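Local structure of lipoprotein (Bacillus anthracis, 4JG9) at residues M147-I159 against E163-E174. The protein is a putative lipoprotein of unknown function that may bind lipid, built as a two-sheet, all-beta domain and present here as a two-chain assembly. Residues are numbered along the deposited sequence; the frame is centred on the assembly and turned at random.
Sequences MSLPSSGLWVLNI and EKYYDQFVITAE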
HETATM    1  N   MSE A 147       1.709   6.949  12.586  1.00 47.16           N
HETATM    2  CA  MSE A 147       2.243   7.197  11.254  1.00 45.20           C
HETATM    3  C   MSE A 147       3.731   6.956  11.186  1.00 41.70           C
HETATM    4  O   MSE A 147       4.421   6.995  12.204  1.00 43.47           O
HETATM    5  CB  MSE A 147       1.983   8.645  10.846  1.00 48.92           C
HETATM    6  CG  MSE A 147       0.546   9.090  10.989  1.00 57.45           C
HETATM    7 SE   MSE A 147       0.253  10.914  10.330  1.00 82.48          SE
HETATM    8  CE  MSE A 147       1.082  11.853  11.708  1.00 35.46           C
ATOM      9  N   SER A 148       4.225   6.750   9.969  1.00 43.81           N
ATOM     10  CA  SER A 148       5.652   6.653   9.727  1.00 42.90           C
ATOM     11  C   SER A 148       5.957   7.080   8.292  1.00 44.23           C
ATOM     12  O   SER A 148       5.255   6.675   7.371  1.00 43.47           O
ATOM     13  CB  SER A 148       6.134   5.221   9.982  1.00 42.80           C
ATOM     14  OG  SER A 148       7.554   5.150   9.948  1.00 45.17           O
ATOM     15  N   LEU A 149       6.979   7.917   8.119  1.00 43.30           N
ATOM     16  CA  LEU A 149       7.462   8.325   6.798  1.00 42.00           C
ATOM     17  C   LEU A 149       8.836   7.713   6.547  1.00 44.66           C
ATOM     18  O   LEU A 149       9.692   7.711   7.438  1.00 46.03           O
ATOM     19  CB  LEU A 149       7.569   9.847   6.686  1.00 51.76           C
ATOM     20  CG  LEU A 149       6.312  10.682   6.408  1.00 56.20           C
ATOM     21  CD1 LEU A 149       5.483   9.995   5.333  1.00 56.85           C
ATOM     22  CD2 LEU A 149       5.506  10.927   7.668  1.00 54.23           C
ATOM     23  N   PRO A 150       9.054   7.185   5.336  1.00 45.79           N
ATOM     24  CA  PRO A 150      10.273   6.430   5.023  1.00 46.98           C
ATOM     25  C   PRO A 150      11.560   7.243   4.961  1.00 49.69           C
ATOM     26  O   PRO A 150      12.624   6.653   5.126  1.00 53.13           O
ATOM     27  CB  PRO A 150       9.975   5.824   3.643  1.00 47.99           C
ATOM     28  CG  PRO A 150       8.902   6.681   3.064  1.00 47.87           C
ATOM     29  CD  PRO A 150       8.086   7.178   4.225  1.00 46.09           C
ATOM     30  N   SER A 151      11.494   8.549   4.732  1.00 50.98           N
ATOM     31  CA  SER A 151      12.731   9.325   4.668  1.00 48.29           C
ATOM     32  C   SER A 151      12.475  10.769   5.042  1.00 49.96           C
ATOM     33  O   SER A 151      11.339  11.232   4.984  1.00 53.16           O
ATOM     34  CB  SER A 151      13.373   9.242   3.278  1.00 48.74           C
ATOM     35  OG  SER A 151      12.639   9.994   2.326  1.00 48.90           O
ATOM     36  N   SER A 152      13.538  11.476   5.420  1.00 51.58           N
ATOM     37  CA  SER A 152      13.416  12.854   5.875  1.00 51.34           C
ATOM     38  C   SER A 152      13.259  13.824   4.711  1.00 53.45           C
ATOM     39  O   SER A 152      13.870  13.650   3.656  1.00 56.60           O
ATOM     40  CB  SER A 152      14.634  13.254   6.699  1.00 46.64           C
ATOM     41  OG  SER A 152      15.779  13.369   5.877  1.00 53.62           O
ATOM     42  N   GLY A 153      12.457  14.861   4.933  1.00 48.43           N
ATOM     43  CA  GLY A 153      12.197  15.868   3.924  1.00 41.39           C
ATOM     44  C   GLY A 153      10.760  16.334   4.014  1.00 47.01           C
ATOM     45  O   GLY A 153      10.060  16.021   4.974  1.00 46.06           O
ATOM     46  N   LEU A 154      10.304  17.053   2.994  1.00 48.37           N
ATOM     47  CA  LEU A 154       8.922  17.507   2.949  1.00 45.27           C
ATOM     48  C   LEU A 154       8.038  16.451   2.279  1.00 47.64           C
ATOM     49  O   LEU A 154       8.425  15.809   1.285  1.00 47.98           O
ATOM     50  CB  LEU A 154       8.820  18.843   2.211  1.00 44.57           C
ATOM     51  CG  LEU A 154       9.548  20.055   2.833  1.00 47.99           C
ATOM     52  CD1 LEU A 154       9.525  21.265   1.913  1.00 42.78           C
ATOM     53  CD2 LEU A 154       8.914  20.414   4.160  1.00 45.22           C
ATOM     54  N   TRP A 155       6.860  16.261   2.863  1.00 44.61           N
ATOM     55  CA  TRP A 155       5.863  15.319   2.390  1.00 41.55           C
ATOM     56  C   TRP A 155       4.532  16.037   2.342  1.00 45.09           C
ATOM     57  O   TRP A 155       4.192  16.773   3.269  1.00 49.16           O
ATOM     58  CB  TRP A 155       5.743  14.138   3.357  1.00 41.77           C
ATOM     59  CG  TRP A 155       6.940  13.231   3.360  1.00 41.93           C
ATOM     60  CD1 TRP A 155       8.107  13.419   4.042  1.00 44.48           C
ATOM     61  CD2 TRP A 155       7.086  11.993   2.644  1.00 37.63           C
ATOM     62  NE1 TRP A 155       8.972  12.374   3.790  1.00 47.34           N
ATOM     63  CE2 TRP A 155       8.368  11.490   2.936  1.00 42.88           C
ATOM     64  CE3 TRP A 155       6.255  11.268   1.782  1.00 42.74           C
ATOM     65  CZ2 TRP A 155       8.840  10.287   2.402  1.00 48.93           C
ATOM     66  CZ3 TRP A 155       6.725  10.071   1.245  1.00 41.15           C
ATOM     67  CH2 TRP A 155       8.002   9.594   1.555  1.00 43.07           C
ATOM     68  N   VAL A 156       3.777  15.831   1.268  1.00 47.23           N
ATOM     69  CA  VAL A 156       2.411  16.323   1.217  1.00 45.81           C
ATOM     70  C   VAL A 156       1.460  15.213   1.653  1.00 46.58           C
ATOM     71  O   VAL A 156       1.618  14.047   1.266  1.00 44.98           O
ATOM     72  CB  VAL A 156       2.022  16.872  -0.174  1.00 46.80           C
ATOM     73  CG1 VAL A 156       2.107  15.772  -1.245  1.00 47.98           C
ATOM     74  CG2 VAL A 156       0.616  17.508  -0.134  1.00 40.29           C
ATOM     75  N   LEU A 157       0.490  15.570   2.482  1.00 46.91           N
ATOM     76  CA  LEU A 157      -0.492  14.609   2.953  1.00 45.74           C
ATOM     77  C   LEU A 157      -1.842  14.863   2.289  1.00 47.56           C
ATOM     78  O   LEU A 157      -2.507  15.847   2.601  1.00 50.43           O
ATOM     79  CB  LEU A 157      -0.631  14.736   4.463  1.00 43.09           C
ATOM     80  CG  LEU A 157       0.241  13.853   5.351  1.00 45.38           C
ATOM     81  CD1 LEU A 157       1.657  13.806   4.864  1.00 40.72           C
ATOM     82  CD2 LEU A 157       0.197  14.380   6.782  1.00 45.41           C
ATOM     83  N   ASN A 158      -2.242  13.986   1.369  1.00 42.39           N
ATOM     84  CA  ASN A 158      -3.538  14.129   0.697  1.00 40.78           C
ATOM     85  C   ASN A 158      -4.616  13.372   1.450  1.00 41.43           C
ATOM     86  O   ASN A 158      -4.472  12.184   1.716  1.00 45.05           O
ATOM     87  CB  ASN A 158      -3.460  13.642  -0.743  1.00 35.96           C
ATOM     88  CG  ASN A 158      -2.368  14.324  -1.517  1.00 43.16           C
ATOM     89  OD1 ASN A 158      -2.503  15.492  -1.895  1.00 48.27           O
ATOM     90  ND2 ASN A 158      -1.260  13.607  -1.746  1.00 39.26           N
ATOM     91  N   ILE A 159      -5.683  14.069   1.820  1.00 42.00           N
ATOM     92  CA  ILE A 159      -6.669  13.510   2.733  1.00 40.55           C
ATOM     93  C   ILE A 159      -8.011  13.302   2.032  1.00 40.55           C
ATOM     94  O   ILE A 159      -8.511  14.195   1.337  1.00 41.77           O
ATOM     95  CB  ILE A 159      -6.846  14.407   3.982  1.00 41.52           C
ATOM     96  CG1 ILE A 159      -5.521  14.555   4.735  1.00 42.37           C
ATOM     97  CG2 ILE A 159      -7.918  13.866   4.910  1.00 37.32           C
ATOM     98  CD1 ILE A 159      -5.348  15.945   5.307  1.00 45.05           C
ATOM     99  N   GLU A 163     -13.549   8.225   0.315  1.00 40.80           N
ATOM    100  CA  GLU A 163     -12.919   8.173  -1.013  1.00 42.66           C
ATOM    101  C   GLU A 163     -13.030   9.442  -1.832  1.00 43.62           C
ATOM    102  O   GLU A 163     -12.668   9.450  -3.008  1.00 47.61           O
ATOM    103  CB  GLU A 163     -13.423   6.967  -1.829  1.00 36.87           C
ATOM    104  CG  GLU A 163     -13.178   5.660  -1.121  1.00 37.59           C
ATOM    105  CD  GLU A 163     -13.258   4.453  -2.042  1.00 46.19           C
ATOM    106  OE1 GLU A 163     -13.621   4.634  -3.230  1.00 47.42           O
ATOM    107  OE2 GLU A 163     -12.937   3.329  -1.568  1.00 41.88           O
ATOM    108  N   LYS A 164     -13.530  10.504  -1.206  1.00 44.11           N
ATOM    109  CA  LYS A 164     -13.648  11.818  -1.838  1.00 40.67           C
ATOM    110  C   LYS A 164     -12.593  12.768  -1.277  1.00 42.25           C
ATOM    111  O   LYS A 164     -12.387  12.818  -0.060  1.00 40.63           O
ATOM    112  CB  LYS A 164     -15.046  12.380  -1.598  1.00 40.37           C
ATOM    113  CG  LYS A 164     -15.291  13.780  -2.143  1.00 42.76           C
ATOM    114  CD  LYS A 164     -16.701  14.219  -1.777  1.00 45.90           C
ATOM    115  CE  LYS A 164     -16.953  15.656  -2.125  1.00 55.99           C
ATOM    116  NZ  LYS A 164     -17.081  15.846  -3.589  1.00 65.36           N
ATOM    117  N   TYR A 165     -11.904  13.489  -2.159  1.00 42.95           N
ATOM    118  CA  TYR A 165     -10.851  14.411  -1.738  1.00 44.25           C
ATOM    119  C   TYR A 165     -11.364  15.438  -0.729  1.00 45.61           C
ATOM    120  O   TYR A 165     -12.407  16.056  -0.933  1.00 50.37           O
ATOM    121  CB  TYR A 165     -10.243  15.122  -2.949  1.00 44.65           C
ATOM    122  CG  TYR A 165      -9.150  16.098  -2.595  1.00 48.53           C
ATOM    123  CD1 TYR A 165      -7.839  15.670  -2.412  1.00 48.91           C
ATOM    124  CD2 TYR A 165      -9.422  17.454  -2.443  1.00 50.19           C
ATOM    125  CE1 TYR A 165      -6.829  16.567  -2.081  1.00 47.63           C
ATOM    126  CE2 TYR A 165      -8.417  18.356  -2.115  1.00 39.36           C
ATOM    127  CZ  TYR A 165      -7.129  17.907  -1.932  1.00 49.23           C
ATOM    128  OH  TYR A 165      -6.131  18.804  -1.604  1.00 48.54           O
ATOM    129  N   TYR A 166     -10.625  15.623   0.359  1.00 43.19           N
ATOM    130  CA  TYR A 166     -11.036  16.556   1.399  1.00 44.78           C
ATOM    131  C   TYR A 166     -10.120  17.767   1.435  1.00 51.81           C
ATOM    132  O   TYR A 166     -10.565  18.898   1.276  1.00 54.39           O
ATOM    133  CB  TYR A 166     -11.056  15.886   2.777  1.00 38.89           C
ATOM    134  CG  TYR A 166     -11.523  16.840   3.844  1.00 43.78           C
ATOM    135  CD1 TYR A 166     -12.858  17.202   3.926  1.00 46.08           C
ATOM    136  CD2 TYR A 166     -10.631  17.417   4.738  1.00 48.24           C
ATOM    137  CE1 TYR A 166     -13.304  18.091   4.883  1.00 50.03           C
ATOM    138  CE2 TYR A 166     -11.068  18.316   5.706  1.00 49.78           C
ATOM    139  CZ  TYR A 166     -12.407  18.646   5.768  1.00 49.20           C
ATOM    140  OH  TYR A 166     -12.864  19.524   6.712  1.00 44.93           O
ATOM    141  N   ASP A 167      -8.845  17.517   1.702  1.00 51.86           N
ATOM    142  CA  ASP A 167      -7.839  18.557   1.691  1.00 47.72           C
ATOM    143  C   ASP A 167      -6.437  17.960   1.654  1.00 45.02           C
ATOM    144  O   ASP A 167      -6.263  16.740   1.523  1.00 46.01           O
ATOM    145  CB  ASP A 167      -7.999  19.477   2.902  1.00 51.72           C
ATOM    146  CG  ASP A 167      -7.744  20.941   2.547  1.00 57.48           C
ATOM    147  OD1 ASP A 167      -6.851  21.181   1.700  1.00 55.39           O
ATOM    148  OD2 ASP A 167      -8.458  21.839   3.073  1.00 56.92           O
ATOM    149  N   GLN A 168      -5.440  18.827   1.768  1.00 42.82           N
ATOM    150  CA  GLN A 168      -4.048  18.404   1.762  1.00 42.74           C
ATOM    151  C   GLN A 168      -3.195  19.410   2.529  1.00 46.54           C
ATOM    152  O   GLN A 168      -3.552  20.580   2.625  1.00 50.61           O
ATOM    153  CB  GLN A 168      -3.548  18.283   0.322  1.00 45.76           C
ATOM    154  CG  GLN A 168      -3.289  19.617  -0.363  1.00 43.90           C
ATOM    155  CD  GLN A 168      -3.028  19.483  -1.858  1.00 49.34           C
ATOM    156  OE1 GLN A 168      -2.970  20.484  -2.570  1.00 55.58           O
ATOM    157  NE2 GLN A 168      -2.914  18.249  -2.345  1.00 48.55           N
ATOM    158  N   PHE A 169      -2.086  18.956   3.099  1.00 46.60           N
ATOM    159  CA  PHE A 169      -1.105  19.886   3.651  1.00 47.51           C
ATOM    160  C   PHE A 169       0.278  19.255   3.748  1.00 49.81           C
ATOM    161  O   PHE A 169       0.419  18.038   3.647  1.00 50.74           O
ATOM    162  CB  PHE A 169      -1.567  20.514   4.985  1.00 46.06           C
ATOM    163  CG  PHE A 169      -1.734  19.535   6.104  1.00 44.53           C
ATOM    164  CD1 PHE A 169      -0.681  19.245   6.960  1.00 49.06           C
ATOM    165  CD2 PHE A 169      -2.949  18.926   6.322  1.00 43.85           C
ATOM    166  CE1 PHE A 169      -0.833  18.341   8.002  1.00 46.90           C
ATOM    167  CE2 PHE A 169      -3.109  18.013   7.358  1.00 46.98           C
ATOM    168  CZ  PHE A 169      -2.049  17.723   8.198  1.00 47.39           C
ATOM    169  N   VAL A 170       1.294  20.092   3.911  1.00 49.63           N
ATOM    170  CA  VAL A 170       2.676  19.641   3.877  1.00 48.43           C
ATOM    171  C   VAL A 170       3.285  19.585   5.271  1.00 50.02           C
ATOM    172  O   VAL A 170       3.109  20.499   6.076  1.00 57.60           O
ATOM    173  CB  VAL A 170       3.523  20.555   2.958  1.00 47.13           C
ATOM    174  CG1 VAL A 170       4.995  20.234   3.070  1.00 48.11           C
ATOM    175  CG2 VAL A 170       3.064  20.411   1.517  1.00 47.38           C
ATOM    176  N   ILE A 171       4.011  18.512   5.557  1.00 47.80           N
ATOM    177  CA  ILE A 171       4.678  18.372   6.845  1.00 42.84           C
ATOM    178  C   ILE A 171       6.151  18.110   6.613  1.00 46.91           C
ATOM    179  O   ILE A 171       6.565  17.829   5.486  1.00 49.57           O
ATOM    180  CB  ILE A 171       4.059  17.228   7.689  1.00 44.49           C
ATOM    181  CG1 ILE A 171       4.147  15.900   6.938  1.00 45.20           C
ATOM    182  CG2 ILE A 171       2.595  17.519   7.998  1.00 42.29           C
ATOM    183  CD1 ILE A 171       4.981  14.894   7.622  1.00 42.01           C
ATOM    184  N   THR A 172       6.943  18.222   7.672  1.00 50.71           N
ATOM    185  CA  THR A 172       8.377  17.973   7.592  1.00 50.60           C
ATOM    186  C   THR A 172       8.733  16.723   8.372  1.00 54.37           C
ATOM    187  O   THR A 172       8.309  16.554   9.513  1.00 56.98           O
ATOM    188  CB  THR A 172       9.179  19.127   8.193  1.00 51.85           C
ATOM    189  OG1 THR A 172       8.798  20.352   7.561  1.00 57.53           O
ATOM    190  CG2 THR A 172      10.668  18.895   8.009  1.00 41.35           C
ATOM    191  N   ALA A 173       9.510  15.843   7.765  1.00 54.67           N
ATOM    192  CA  ALA A 173      10.050  14.714   8.500  1.00 55.06           C
ATOM    193  C   ALA A 173      11.530  14.952   8.714  1.00 55.31           C
ATOM    194  O   ALA A 173      12.260  15.309   7.784  1.00 56.13           O
ATOM    195  CB  ALA A 173       9.816  13.398   7.747  1.00 54.19           C
ATOM    196  N   GLU A 174      11.971  14.737   9.943  1.00 55.49           N
ATOM    197  CA  GLU A 174      13.359  14.949  10.306  1.00 58.86           C
ATOM    198  C   GLU A 174      14.123  13.637  10.198  1.00 59.52           C
ATOM    199  O   GLU A 174      15.347  13.624  10.138  1.00 61.81           O
ATOM    200  CB  GLU A 174      13.445  15.508  11.723  1.00 67.71           C
ATOM    201  CG  GLU A 174      12.897  16.914  11.856  1.00 78.14           C
ATOM    202  CD  GLU A 174      12.481  17.246  13.273  1.00 86.30           C
ATOM    203  OE1 GLU A 174      13.305  17.076  14.196  1.00 88.77           O
ATOM    204  OE2 GLU A 174      11.326  17.686  13.461  1.00 90.30           O
ATOM    205  OXT GLU A 174      13.530  12.554  10.165  1.00 60.66           O
TER
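G153 to I159 run antiparallel to D167 to A173 as the two arms of a beta hairpin, with backbone hydrogen bonds joining G153 to A173, W155 to I171, L157 to F169 and I159 to D167. The first arm also pairs with strand 102-110 along its other side. Near the turn a classic beta bulge interrupts the register: Y166 and D167 both face I159, whose O accepts a 2.7 Å bond from Y166 N and only a weak one from D167 N. G153 suits its place because at its backbone angles (phi 144°) a CB would press against S152 O, and glycine has none.

W155, L157, I159, F169, I171 and A173 pack together on one face, which meets strands 75-78 and 88-94 of the other sheet through L157, I159 and F169; D167, toward the hairpin end of this face, pairs with K74. I159 sends CD1 obliquely over to F169 CE2, 3.7 Å away. The side chains of L157 and I171 meet nearly at right angles, L157 CD1 lying 3.9 Å from I171 CG1. From the loop before the strand, L149 reaches I171 tip to tip through CD2 and CD1, while its own CD1 rests on one face of the W155 ring, offset toward its rim. The small methyl of A173 comes up to W155 CD1; W155 NE1 donates in the ring plane to S151 O, 2.9 Å away, tying loop to strand.

On the other face beta-branched V156 and V170, suited to extended strands, pack together. N158 and Q168 lie side by side, amide planes 57° apart; each amide can donate and accept, so N158 ND2 also bonds I107 O and Q168 NE2 V49 O. With CG between backbone N and carbonyl carbon (chi1 75°) and the chain extended beyond, Q168 NE2 hydrogen-bonds N158 OD1 at 2.8 Å, nearly in line with the acceptor C=O yet bent at the hydrogen.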